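Local coordinates for nonsense-mediated mRNA decay protein 2 (Saccharomyces cerevisiae, PDB 4LUN) that takes part in nonsense-mediated decay of mRNAs that contain premature stop codons, contacting the helicase NAM7/UPF1 through its C-terminal part, at residues L12-W17 against V155-D160; A115-F120 against R145-L150; P181-I186 against S229-A234; A212-D217 against G233-L238. All coordinates share one frame; numbering follows the deposited sequence.

Contact 1. Residues L12-W17 against V155-D160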
loop_
_atom_site.group_PDB
_atom_site.type_symbol
_atom_site.label_atom_id
_atom_site.label_comp_id
_atom_site.label_asym_id
_atom_site.label_seq_id
_atom_site.Cartn_x
_atom_site.Cartn_y
_atom_site.Cartn_z
ATOM N N LEU A 12 -3.764 8.651 -21.400
ATOM C CA LEU A 12 -4.348 9.946 -21.091
ATOM C C LEU A 12 -3.633 10.638 -19.935
ATOM O O LEU A 12 -3.366 11.830 -19.992
ATOM C CB LEU A 12 -5.832 9.798 -20.751
ATOM C CG LEU A 12 -6.766 9.407 -21.896
ATOM C CD1 LEU A 12 -8.147 9.077 -21.356
ATOM C CD2 LEU A 12 -6.858 10.527 -22.921
ATOM N N ASN A 13 -3.324 9.890 -18.880
ATOM C CA ASN A 13 -2.691 10.498 -17.721
ATOM C C ASN A 13 -1.263 10.929 -18.028
ATOM O O ASN A 13 -0.763 11.899 -17.468
ATOM C CB ASN A 13 -2.759 9.543 -16.519
ATOM C CG ASN A 13 -4.172 9.395 -15.985
ATOM O OD1 ASN A 13 -4.980 10.318 -16.100
ATOM N ND2 ASN A 13 -4.484 8.238 -15.400
ATOM N N THR A 14 -0.610 10.203 -18.930
ATOM C CA THR A 14 0.760 10.524 -19.297
ATOM C C THR A 14 0.751 11.795 -20.152
ATOM O O THR A 14 1.587 12.682 -19.986
ATOM C CB THR A 14 1.424 9.359 -20.053
ATOM O OG1 THR A 14 1.536 8.215 -19.186
ATOM C CG2 THR A 14 2.812 9.762 -20.541
ATOM N N ARG A 15 -0.224 11.895 -21.046
ATOM C CA ARG A 15 -0.375 13.109 -21.849
ATOM C C ARG A 15 -0.657 14.331 -20.979
ATOM O O ARG A 15 -0.106 15.407 -21.212
ATOM C CB ARG A 15 -1.457 12.924 -22.915
ATOM C CG ARG A 15 -1.047 11.936 -23.997
ATOM C CD ARG A 15 -1.744 12.210 -25.309
ATOM N NE ARG A 15 -3.141 11.795 -25.300
ATOM C CZ ARG A 15 -4.155 12.578 -25.654
ATOM N NH1 ARG A 15 -3.931 13.828 -26.038
ATOM N NH2 ARG A 15 -5.396 12.110 -25.620
ATOM N N ALA A 16 -1.493 14.162 -19.955
ATOM C CA ALA A 16 -1.770 15.253 -19.029
ATOM C C ALA A 16 -0.514 15.686 -18.273
ATOM O O ALA A 16 -0.282 16.883 -18.097
ATOM C CB ALA A 16 -2.894 14.883 -18.055
ATOM N N TRP A 17 0.297 14.722 -17.837
ATOM C CA TRP A 17 1.559 15.058 -17.197
ATOM C C TRP A 17 2.435 15.825 -18.182
ATOM O O TRP A 17 3.235 16.665 -17.782
ATOM C CB TRP A 17 2.296 13.815 -16.699
ATOM C CG TRP A 17 1.981 13.427 -15.266
ATOM C CD1 TRP A 17 1.479 12.231 -14.836
ATOM C CD2 TRP A 17 2.181 14.228 -14.085
ATOM N NE1 TRP A 17 1.336 12.244 -13.471
ATOM C CE2 TRP A 17 1.760 13.444 -12.987
ATOM C CE3 TRP A 17 2.663 15.521 -13.859
ATOM C CZ2 TRP A 17 1.810 13.927 -11.670
ATOM C CZ3 TRP A 17 2.708 15.994 -12.547
ATOM C CH2 TRP A 17 2.282 15.197 -11.472
ATOM N N VAL A 155 -0.844 8.160 -12.753
ATOM C CA VAL A 155 -1.139 9.369 -11.991
ATOM C C VAL A 155 -0.019 9.658 -10.994
ATOM O O VAL A 155 0.564 10.750 -10.986
ATOM C CB VAL A 155 -2.485 9.240 -11.258
ATOM C CG1 VAL A 155 -2.714 10.447 -10.350
ATOM C CG2 VAL A 155 -3.613 9.118 -12.270
ATOM N N PHE A 156 0.270 8.667 -10.155
ATOM C CA PHE A 156 1.321 8.748 -9.143
ATOM C C PHE A 156 2.563 8.023 -9.643
ATOM O O PHE A 156 2.627 6.802 -9.552
ATOM C CB PHE A 156 0.876 8.022 -7.878
ATOM C CG PHE A 156 -0.148 8.751 -7.051
ATOM C CD1 PHE A 156 -0.474 10.077 -7.288
ATOM C CD2 PHE A 156 -0.766 8.093 -5.994
ATOM C CE1 PHE A 156 -1.410 10.729 -6.499
ATOM C CE2 PHE A 156 -1.703 8.737 -5.198
ATOM C CZ PHE A 156 -2.025 10.062 -5.448
ATOM N N ARG A 157 3.564 8.749 -10.126
ATOM C CA ARG A 157 4.683 8.104 -10.803
ATOM C C ARG A 157 6.008 8.148 -10.071
ATOM O O ARG A 157 6.697 7.135 -9.973
ATOM C CB ARG A 157 4.891 8.733 -12.186
ATOM C CG ARG A 157 3.595 8.941 -12.953
ATOM C CD ARG A 157 3.876 9.464 -14.364
ATOM N NE ARG A 157 4.435 10.816 -14.368
ATOM C CZ ARG A 157 4.829 11.444 -15.472
ATOM N NH1 ARG A 157 4.721 10.844 -16.651
ATOM N NH2 ARG A 157 5.335 12.667 -15.405
ATOM N N THR A 158 6.390 9.332 -9.603
ATOM C CA THR A 158 7.744 9.527 -9.101
ATOM C C THR A 158 7.805 10.770 -8.226
ATOM O O THR A 158 6.977 11.666 -8.357
ATOM C CB THR A 158 8.745 9.667 -10.283
ATOM O OG1 THR A 158 10.043 10.013 -9.785
ATOM C CG2 THR A 158 8.284 10.757 -11.246
ATOM N N LEU A 159 8.783 10.829 -7.327
ATOM C CA LEU A 159 8.972 12.033 -6.535
ATOM C C LEU A 159 9.356 13.196 -7.432
ATOM O O LEU A 159 9.201 14.350 -7.052
ATOM C CB LEU A 159 10.051 11.827 -5.472
ATOM C CG LEU A 159 9.724 10.836 -4.354
ATOM C CD1 LEU A 159 10.938 10.590 -3.484
ATOM C CD2 LEU A 159 8.557 11.333 -3.500
ATOM N N ASP A 160 9.852 12.894 -8.624
ATOM C CA ASP A 160 10.273 13.947 -9.547
ATOM C C ASP A 160 9.113 14.817 -10.054
ATOM O O ASP A 160 9.335 15.892 -10.608
ATOM C CB ASP A 160 11.045 13.354 -10.732
ATOM C CG ASP A 160 12.469 12.965 -10.373
ATOM O OD1 ASP A 160 12.946 13.373 -9.293
ATOM O OD2 ASP A 160 13.117 12.260 -11.182
HETATM O O HOH W 1 3.822 8.153 -17.642
#
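A flat arginine-tryptophan stack, backed by one hydrogen bond and a bridging water, fixes the end of the N-terminal helix 3-17 to the loop that leaves helix 130-152. The guanidinium of R157 lies over one face of the W17 indole, the planes only 2° apart. R157 CZ sits 3.8 Å from the centroid of the five-membered W17 ring, which makes this a cation-pi pair, and R157 NE approaches W17 CD1 to 3.3 Å. A bend at chi3 turns the R157 chain so that its end lies flat on the ring. The indole edge serves a second partner: W17 NE1 donates to V155 O, 3.0 Å away and in the ring plane, although the bond is bent (147° at the hydrogen) and the donor stands above the carbonyl plane. In the guanidinium plane, a water accepts from R157 NH1 at 3.0 Å and donates to T14 OG1 at 2.8 Å. T14 OG1 also bonds to H10 O, and R157 NE forms a salt bridge with D161. One turn before W17, N13 ND2 touches V155 CG2 at 3.4 Å while hydrogen-bonding to V153 O and S98 OG. With the guanidinium flat on the indole and its NE salt-bridged, this is a typical cation-pi stack, used here to dock the N-terminal helix onto the helical MIF4G domain.

Contact 2. Residues A115-F120 against R145-L150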
loop_
_atom_site.group_PDB
_atom_site.type_symbol
_atom_site.label_atom_id
_atom_site.label_comp_id
_atom_site.label_asym_id
_atom_site.label_seq_id
_atom_site.Cartn_x
_atom_site.Cartn_y
_atom_site.Cartn_z
ATOM N N ALA A 115 0.890 14.869 -0.150
ATOM C CA ALA A 115 0.098 14.684 1.062
ATOM C C ALA A 115 -0.250 13.215 1.251
ATOM O O ALA A 115 -0.240 12.701 2.377
ATOM C CB ALA A 115 -1.166 15.525 1.003
ATOM N N PHE A 116 -0.579 12.535 0.153
ATOM C CA PHE A 116 -0.943 11.124 0.250
ATOM C C PHE A 116 0.219 10.260 0.768
ATOM O O PHE A 116 0.004 9.322 1.531
ATOM C CB PHE A 116 -1.462 10.588 -1.092
ATOM C CG PHE A 116 -2.073 9.213 -0.995
ATOM C CD1 PHE A 116 -3.417 9.050 -0.695
ATOM C CD2 PHE A 116 -1.291 8.083 -1.167
ATOM C CE1 PHE A 116 -3.976 7.772 -0.582
ATOM C CE2 PHE A 116 -1.840 6.814 -1.068
ATOM C CZ PHE A 116 -3.181 6.656 -0.771
ATOM N N LEU A 117 1.446 10.594 0.379
ATOM C CA LEU A 117 2.621 9.813 0.769
ATOM C C LEU A 117 2.883 9.848 2.274
ATOM O O LEU A 117 3.605 8.993 2.809
ATOM C CB LEU A 117 3.858 10.292 -0.001
ATOM C CG LEU A 117 3.910 9.910 -1.482
ATOM C CD1 LEU A 117 5.007 10.703 -2.215
ATOM C CD2 LEU A 117 4.166 8.399 -1.610
ATOM N N GLN A 118 2.310 10.845 2.952
ATOM C CA GLN A 118 2.459 10.940 4.403
ATOM C C GLN A 118 1.857 9.710 5.077
ATOM O O GLN A 118 2.242 9.350 6.192
ATOM C CB GLN A 118 1.804 12.220 4.926
ATOM C CG GLN A 118 1.956 12.456 6.423
ATOM C CD GLN A 118 3.406 12.542 6.872
ATOM O OE1 GLN A 118 4.247 13.130 6.194
ATOM N NE2 GLN A 118 3.703 11.954 8.030
ATOM N N ALA A 119 0.947 9.030 4.378
ATOM C CA ALA A 119 0.296 7.831 4.921
ATOM C C ALA A 119 1.269 6.674 5.150
ATOM O O ALA A 119 0.971 5.706 5.872
ATOM C CB ALA A 119 -0.826 7.389 4.001
ATOM N N PHE A 120 2.446 6.777 4.532
ATOM C CA PHE A 120 3.431 5.720 4.575
ATOM C C PHE A 120 4.581 5.994 5.538
ATOM O O PHE A 120 5.444 5.147 5.728
ATOM C CB PHE A 120 3.966 5.460 3.153
ATOM C CG PHE A 120 2.893 5.040 2.195
ATOM C CD1 PHE A 120 2.066 3.967 2.510
ATOM C CD2 PHE A 120 2.689 5.721 1.015
ATOM C CE1 PHE A 120 1.054 3.574 1.654
ATOM C CE2 PHE A 120 1.671 5.348 0.143
ATOM C CZ PHE A 120 0.852 4.264 0.467
ATOM N N ARG A 145 -2.573 -0.104 -1.514
ATOM C CA ARG A 145 -3.277 -0.666 -2.664
ATOM C C ARG A 145 -3.739 0.452 -3.584
ATOM O O ARG A 145 -3.539 0.405 -4.809
ATOM C CB ARG A 145 -4.468 -1.499 -2.189
ATOM C CG ARG A 145 -5.122 -2.320 -3.287
ATOM C CD ARG A 145 -6.298 -1.607 -3.888
ATOM N NE ARG A 145 -6.857 -2.360 -5.010
ATOM C CZ ARG A 145 -7.850 -3.233 -4.891
ATOM N NH1 ARG A 145 -8.394 -3.459 -3.701
ATOM N NH2 ARG A 145 -8.302 -3.873 -5.962
ATOM N N VAL A 146 -4.332 1.476 -2.986
ATOM C CA VAL A 146 -4.849 2.613 -3.748
ATOM C C VAL A 146 -3.715 3.363 -4.441
ATOM O O VAL A 146 -3.841 3.763 -5.603
ATOM C CB VAL A 146 -5.684 3.550 -2.843
ATOM C CG1 VAL A 146 -5.957 4.878 -3.543
ATOM C CG2 VAL A 146 -7.002 2.862 -2.454
ATOM N N PHE A 147 -2.611 3.553 -3.720
ATOM C CA PHE A 147 -1.442 4.190 -4.307
ATOM C C PHE A 147 -1.004 3.447 -5.552
ATOM O O PHE A 147 -0.728 4.058 -6.584
ATOM C CB PHE A 147 -0.264 4.241 -3.344
ATOM C CG PHE A 147 0.989 4.741 -3.995
ATOM C CD1 PHE A 147 1.264 6.096 -4.021
ATOM C CD2 PHE A 147 1.873 3.862 -4.603
ATOM C CE1 PHE A 147 2.405 6.577 -4.655
ATOM C CE2 PHE A 147 3.014 4.337 -5.237
ATOM C CZ PHE A 147 3.276 5.702 -5.251
ATOM N N THR A 148 -0.929 2.125 -5.436
ATOM C CA THR A 148 -0.392 1.303 -6.510
ATOM C C THR A 148 -1.304 1.316 -7.735
ATOM O O THR A 148 -0.818 1.351 -8.877
ATOM C CB THR A 148 -0.101 -0.124 -6.024
ATOM O OG1 THR A 148 0.787 -0.046 -4.905
ATOM C CG2 THR A 148 0.606 -0.920 -7.112
ATOM N N GLU A 149 -2.612 1.331 -7.504
ATOM C CA GLU A 149 -3.557 1.370 -8.614
ATOM C C GLU A 149 -3.403 2.689 -9.371
ATOM O O GLU A 149 -3.504 2.726 -10.612
ATOM C CB GLU A 149 -5.002 1.209 -8.135
ATOM C CG GLU A 149 -5.325 -0.089 -7.396
ATOM C CD GLU A 149 -5.372 -1.324 -8.287
ATOM O OE1 GLU A 149 -5.055 -1.234 -9.497
ATOM O OE2 GLU A 149 -5.728 -2.401 -7.760
ATOM N N LEU A 150 -3.140 3.769 -8.635
ATOM C CA LEU A 150 -2.938 5.080 -9.267
ATOM C C LEU A 150 -1.559 5.218 -9.906
ATOM O O LEU A 150 -1.355 6.033 -10.819
ATOM C CB LEU A 150 -3.162 6.220 -8.263
ATOM C CG LEU A 150 -4.616 6.389 -7.852
ATOM C CD1 LEU A 150 -4.706 7.290 -6.619
ATOM C CD2 LEU A 150 -5.407 6.984 -9.018
#
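E149 OE2 is gripped by two N-H groups of R145, one turn earlier on helix 130-152. R145 NE gives the good bond, 3.0 Å to E149 OE2 and nearly straight at 166°, aimed at the anti lone pair and in the guanidinium plane; R145 NH2 adds a weak one to the same oxygen and also reaches N87. This salt bridge would be expected to favour the ionised carboxylate. The contact with segment 115-120 is apolar and buried, and it gathers round F147. With CG anti to the backbone N (chi1 173°), F147 projects its ring toward A115-F120. F147 CB is touched by two phenyl rings, F116 CE2 at 3.8 Å and F120 CZ at 4.0 Å; it lies near the plane of the F120 ring, at its edge, but meets the F116 ring obliquely. F120 also turns its edge toward the face of F147 in an offset edge-to-face pair, centroids 6.0 Å apart and planes at 88°. L117 crosses obliquely and brings its CD2 branch to 4.0 Å from F147 CE1. One residue before F147, V146 CG1 meets F116 CZ at 4.3 Å. Helix 69-81 covers F116 through L80 and L81, while I186 of helix 182-190 lies against F120 and F147. Aromatic and aliphatic side chains interleaved between successive helices form the kind of hydrophobic core expected of an all-helical, HEAT-repeat MIF4G domain.

Contact 3. Residues P181-I186 against S229-A234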
loop_
_atom_site.group_PDB
_atom_site.type_symbol
_atom_site.label_atom_id
_atom_site.label_comp_id
_atom_site.label_asym_id
_atom_site.label_seq_id
_atom_site.Cartn_x
_atom_site.Cartn_y
_atom_site.Cartn_z
ATOM N N PRO A 181 12.816 3.450 -7.494
ATOM C CA PRO A 181 11.402 3.572 -7.863
ATOM C C PRO A 181 10.585 3.893 -6.621
ATOM O O PRO A 181 10.941 3.420 -5.536
ATOM C CB PRO A 181 11.052 2.158 -8.353
ATOM C CG PRO A 181 12.348 1.597 -8.830
ATOM C CD PRO A 181 13.377 2.138 -7.854
ATOM N N LEU A 182 9.517 4.669 -6.777
ATOM C CA LEU A 182 8.744 5.163 -5.634
ATOM C C LEU A 182 8.116 4.042 -4.814
ATOM O O LEU A 182 8.123 4.095 -3.575
ATOM C CB LEU A 182 7.683 6.159 -6.099
ATOM C CG LEU A 182 6.864 6.879 -5.021
ATOM C CD1 LEU A 182 7.755 7.402 -3.894
ATOM C CD2 LEU A 182 6.062 8.033 -5.638
ATOM N N LEU A 183 7.589 3.019 -5.488
ATOM C CA LEU A 183 7.057 1.864 -4.766
ATOM C C LEU A 183 8.112 1.170 -3.923
ATOM O O LEU A 183 7.803 0.685 -2.846
ATOM C CB LEU A 183 6.416 0.844 -5.712
ATOM C CG LEU A 183 5.007 1.167 -6.188
ATOM C CD1 LEU A 183 4.640 0.272 -7.370
ATOM C CD2 LEU A 183 4.018 0.971 -5.023
ATOM N N PHE A 184 9.343 1.083 -4.420
ATOM C CA PHE A 184 10.428 0.482 -3.661
ATOM C C PHE A 184 10.653 1.293 -2.370
ATOM O O PHE A 184 10.791 0.722 -1.279
ATOM C CB PHE A 184 11.714 0.422 -4.526
ATOM C CG PHE A 184 12.944 -0.038 -3.777
ATOM C CD1 PHE A 184 13.347 -1.368 -3.812
ATOM C CD2 PHE A 184 13.717 0.873 -3.061
ATOM C CE1 PHE A 184 14.492 -1.779 -3.145
ATOM C CE2 PHE A 184 14.849 0.461 -2.382
ATOM C CZ PHE A 184 15.236 -0.863 -2.424
ATOM N N SER A 185 10.661 2.616 -2.510
ATOM C CA SER A 185 10.889 3.509 -1.374
ATOM C C SER A 185 9.804 3.352 -0.324
ATOM O O SER A 185 10.090 3.240 0.878
ATOM C CB SER A 185 10.996 4.969 -1.819
ATOM O OG SER A 185 12.143 5.159 -2.633
ATOM N N ILE A 186 8.562 3.318 -0.784
ATOM C CA ILE A 186 7.422 3.120 0.120
ATOM C C ILE A 186 7.492 1.767 0.841
ATOM O O ILE A 186 7.309 1.672 2.069
ATOM C CB ILE A 186 6.116 3.231 -0.682
ATOM C CG1 ILE A 186 5.913 4.673 -1.136
ATOM C CG2 ILE A 186 4.892 2.780 0.150
ATOM C CD1 ILE A 186 4.846 4.817 -2.218
ATOM N N SER A 229 11.803 1.279 -15.684
ATOM C CA SER A 229 11.955 -0.153 -15.988
ATOM C C SER A 229 12.709 -0.944 -14.910
ATOM O O SER A 229 12.642 -2.175 -14.877
ATOM C CB SER A 229 12.622 -0.347 -17.352
ATOM O OG SER A 229 14.008 -0.067 -17.280
ATOM N N LYS A 230 13.405 -0.244 -14.017
ATOM C CA LYS A 230 14.088 -0.897 -12.907
ATOM C C LYS A 230 13.151 -1.403 -11.818
ATOM O O LYS A 230 13.593 -2.113 -10.904
ATOM C CB LYS A 230 15.105 0.063 -12.284
ATOM C CG LYS A 230 16.254 0.428 -13.209
ATOM C CD LYS A 230 17.511 0.699 -12.403
ATOM C CE LYS A 230 18.500 1.542 -13.181
ATOM N NZ LYS A 230 18.965 2.703 -12.364
ATOM N N LEU A 231 11.872 -1.062 -11.908
ATOM C CA LEU A 231 10.938 -1.362 -10.804
ATOM C C LEU A 231 10.848 -2.843 -10.460
ATOM O O LEU A 231 10.992 -3.220 -9.295
ATOM C CB LEU A 231 9.526 -0.834 -11.094
ATOM C CG LEU A 231 8.448 -1.246 -10.078
ATOM C CD1 LEU A 231 8.643 -0.516 -8.747
ATOM C CD2 LEU A 231 7.048 -0.967 -10.606
ATOM N N LYS A 232 10.600 -3.690 -11.457
ATOM C CA LYS A 232 10.444 -5.120 -11.171
ATOM C C LYS A 232 11.692 -5.732 -10.513
ATOM O O LYS A 232 11.585 -6.505 -9.554
ATOM C CB LYS A 232 9.988 -5.891 -12.420
ATOM C CG LYS A 232 8.536 -5.637 -12.751
ATOM C CD LYS A 232 8.045 -6.435 -13.967
ATOM C CE LYS A 232 7.977 -7.924 -13.692
ATOM N NZ LYS A 232 7.110 -8.620 -14.714
ATOM N N GLY A 233 12.868 -5.352 -11.003
ATOM C CA GLY A 233 14.125 -5.789 -10.423
ATOM C C GLY A 233 14.318 -5.320 -8.991
ATOM O O GLY A 233 14.794 -6.073 -8.140
ATOM N N ALA A 234 13.948 -4.072 -8.730
ATOM C CA ALA A 234 14.102 -3.484 -7.400
ATOM C C ALA A 234 13.174 -4.173 -6.429
ATOM O O ALA A 234 13.559 -4.500 -5.310
ATOM C CB ALA A 234 13.796 -1.991 -7.439
#
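Aliphatic packing carries most of this contact, in which P181-I186 and S229-A234 lie against each other and bury 260 Å² in all. P181 holds the N-cap position of helix 182-190, and its pyrrolidine ring does most of the touching: P181 CB touches L231 CD1 at 3.6 Å, P181 CG lies 3.8 Å from L231 CA, and the same P181 CG is 4.1 Å from A234 CB. L231 has CG anti to the backbone N (chi1 173°), which sends its CD1 branch across to P181 and on to L183 CB, 4.0 Å away. The small A234, one turn later, leaves its methyl to face both P181 and F184. Such side-by-side packing of helices is what builds the MIF4G domain, a HEAT-repeat fold with no strands. Behind L183 stands helix 130-152, with F147 and T148 against its side chain, and Y151 of that helix touches L231. The aromatic part of the contact is an edge. F184, with CG anti to the backbone N, meets A234 CB through CD1 at 3.7 Å, and A234 O lies near the ring plane, 3.5 Å from F184 CD1. Among the polar bonds, S185 N donates to P181 O at 3.1 Å in the first turn of helix 182-190, whereas K232 NZ, on a side chain that starts away from P181-I186, reaches out of its helix to the carbonyls of P213 and R216.

Contact 4. Residues A212-D217 against G233-L238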
loop_
_atom_site.group_PDB
_atom_site.type_symbol
_atom_site.label_atom_id
_atom_site.label_comp_id
_atom_site.label_asym_id
_atom_site.label_seq_id
_atom_site.Cartn_x
_atom_site.Cartn_y
_atom_site.Cartn_z
ATOM N N ALA A 212 0.725 -9.307 -8.555
ATOM C CA ALA A 212 1.636 -10.374 -8.991
ATOM C C ALA A 212 2.493 -10.099 -10.231
ATOM O O ALA A 212 3.664 -10.500 -10.258
ATOM C CB ALA A 212 0.873 -11.693 -9.154
ATOM N N PRO A 213 1.931 -9.436 -11.261
ATOM C CA PRO A 213 2.802 -9.214 -12.421
ATOM C C PRO A 213 4.061 -8.413 -12.110
ATOM O O PRO A 213 5.017 -8.511 -12.867
ATOM C CB PRO A 213 1.908 -8.433 -13.390
ATOM C CG PRO A 213 0.521 -8.819 -13.010
ATOM C CD PRO A 213 0.542 -9.008 -11.531
ATOM N N LEU A 214 4.081 -7.657 -11.015
ATOM C CA LEU A 214 5.297 -6.938 -10.649
ATOM C C LEU A 214 6.367 -7.883 -10.135
ATOM O O LEU A 214 7.518 -7.497 -10.018
ATOM C CB LEU A 214 4.997 -5.843 -9.602
ATOM C CG LEU A 214 4.008 -4.753 -10.019
ATOM C CD1 LEU A 214 3.805 -3.739 -8.903
ATOM C CD2 LEU A 214 4.509 -4.029 -11.271
ATOM N N PHE A 215 5.999 -9.128 -9.828
ATOM C CA PHE A 215 6.923 -10.049 -9.164
ATOM C C PHE A 215 7.273 -11.273 -9.992
ATOM O O PHE A 215 8.079 -12.116 -9.576
ATOM C CB PHE A 215 6.357 -10.464 -7.807
ATOM C CG PHE A 215 6.289 -9.328 -6.847
ATOM C CD1 PHE A 215 7.410 -8.975 -6.111
ATOM C CD2 PHE A 215 5.139 -8.567 -6.736
ATOM C CE1 PHE A 215 7.359 -7.902 -5.236
ATOM C CE2 PHE A 215 5.083 -7.486 -5.873
ATOM C CZ PHE A 215 6.209 -7.156 -5.121
ATOM N N ARG A 216 6.681 -11.355 -11.173
ATOM C CA ARG A 216 6.944 -12.463 -12.084
ATOM C C ARG A 216 7.627 -11.970 -13.360
ATOM O O ARG A 216 7.022 -11.272 -14.164
ATOM C CB ARG A 216 5.643 -13.203 -12.395
ATOM C CG ARG A 216 4.854 -13.590 -11.144
ATOM C CD ARG A 216 3.980 -14.813 -11.382
ATOM N NE ARG A 216 3.325 -15.290 -10.163
ATOM C CZ ARG A 216 3.926 -16.006 -9.215
ATOM N NH1 ARG A 216 5.210 -16.326 -9.323
ATOM N NH2 ARG A 216 3.242 -16.399 -8.148
ATOM N N ASP A 217 8.895 -12.330 -13.531
ATOM C CA ASP A 217 9.673 -11.811 -14.653
ATOM C C ASP A 217 9.068 -12.097 -16.022
ATOM O O ASP A 217 9.193 -11.283 -16.935
ATOM C CB ASP A 217 11.123 -12.297 -14.620
ATOM C CG ASP A 217 11.949 -11.713 -15.757
ATOM O OD1 ASP A 217 12.207 -10.489 -15.733
ATOM O OD2 ASP A 217 12.327 -12.468 -16.680
ATOM N N GLY A 233 12.868 -5.352 -11.003
ATOM C CA GLY A 233 14.125 -5.789 -10.423
ATOM C C GLY A 233 14.318 -5.320 -8.991
ATOM O O GLY A 233 14.794 -6.073 -8.140
ATOM N N ALA A 234 13.948 -4.072 -8.730
ATOM C CA ALA A 234 14.102 -3.484 -7.400
ATOM C C ALA A 234 13.174 -4.173 -6.429
ATOM O O ALA A 234 13.559 -4.500 -5.310
ATOM C CB ALA A 234 13.796 -1.991 -7.439
ATOM N N LEU A 235 11.941 -4.391 -6.867
ATOM C CA LEU A 235 10.965 -5.053 -6.010
ATOM C C LEU A 235 11.329 -6.513 -5.732
ATOM O O LEU A 235 11.112 -7.024 -4.629
ATOM C CB LEU A 235 9.569 -4.986 -6.633
ATOM C CG LEU A 235 8.898 -3.624 -6.649
ATOM C CD1 LEU A 235 7.538 -3.765 -7.335
ATOM C CD2 LEU A 235 8.739 -3.075 -5.221
ATOM N N GLN A 236 11.853 -7.195 -6.737
ATOM C CA GLN A 236 12.285 -8.573 -6.557
ATOM C C GLN A 236 13.421 -8.638 -5.533
ATOM O O GLN A 236 13.440 -9.514 -4.676
ATOM C CB GLN A 236 12.698 -9.187 -7.905
ATOM C CG GLN A 236 11.619 -10.078 -8.555
ATOM C CD GLN A 236 10.856 -9.408 -9.698
ATOM O OE1 GLN A 236 9.967 -8.575 -9.475
ATOM N NE2 GLN A 236 11.184 -9.790 -10.930
ATOM N N SER A 237 14.355 -7.696 -5.617
ATOM C CA SER A 237 15.472 -7.649 -4.670
ATOM C C SER A 237 14.969 -7.384 -3.260
ATOM O O SER A 237 15.359 -8.066 -2.298
ATOM C CB SER A 237 16.468 -6.554 -5.052
ATOM O OG SER A 237 17.419 -6.367 -4.012
ATOM N N LEU A 238 14.096 -6.391 -3.130
ATOM C CA LEU A 238 13.533 -6.041 -1.836
ATOM C C LEU A 238 12.781 -7.196 -1.205
ATOM O O LEU A 238 12.934 -7.476 -0.010
ATOM C CB LEU A 238 12.583 -4.851 -1.986
ATOM C CG LEU A 238 11.891 -4.311 -0.736
ATOM C CD1 LEU A 238 12.926 -3.855 0.275
ATOM C CD2 LEU A 238 10.959 -3.163 -1.116
#
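Apolar side chains make one half of this contact, where the turn after helix 201-210 rests on the early part of helix 231-271. L235 points toward the turn, with CG anti to its carbonyl carbon, and its CD1 methyl lies 4.0 Å from L214 CB and 4.0 Å from L214 CD1; the two chains cross obliquely. F215 crosses L235 at about a right angle. Its rim atom CE1 meets L235 CB at 3.9 Å, while L235 O sits at the edge of the F215 ring, near its plane. F239 and the helix 277-303 residues F302 and F303 also pack on F215. The polar half is Q236, whose chain bends at chi2 (102°) and brings its amide alongside the turn, with Q236 CD 3.9 Å from both L214 O and F215 O. The backbone there forms a 3-10 turn, F215 N donating to A212 O at 2.7 Å. Next along, R216 makes a cation-pi contact with F302 and bonds to its carbonyl. The contact therefore joins two chemistries: the apolar side chains of L214 and F215 pack on L235, and the Q236 amide group lies beside the backbone carbonyls of the same two residues.

Contact 2 lies deepest, about 6 Å from the centre of the chain, and is nested in the loop that contact 1 closes. Their centres are about 14 Å apart, and L150 O probably accepts from V155 N (2.9 Å) and F156 N (3.2 Å), which ties the loop of contact 1 to the C-terminal end of helix 130-152. Contacts 2 and 3 share a core, their centres also about 14 Å apart. Contact 1 reaches contact 3 as well, L159 CG packing on L182 CD1 at 4.0 Å. Contacts 3 and 4 lie closest, centres about 8 Å apart, sharing G233 and A234 on helix 231-271. Contacts 1 and 4 do not touch; their nearest atoms stay about 11 Å apart.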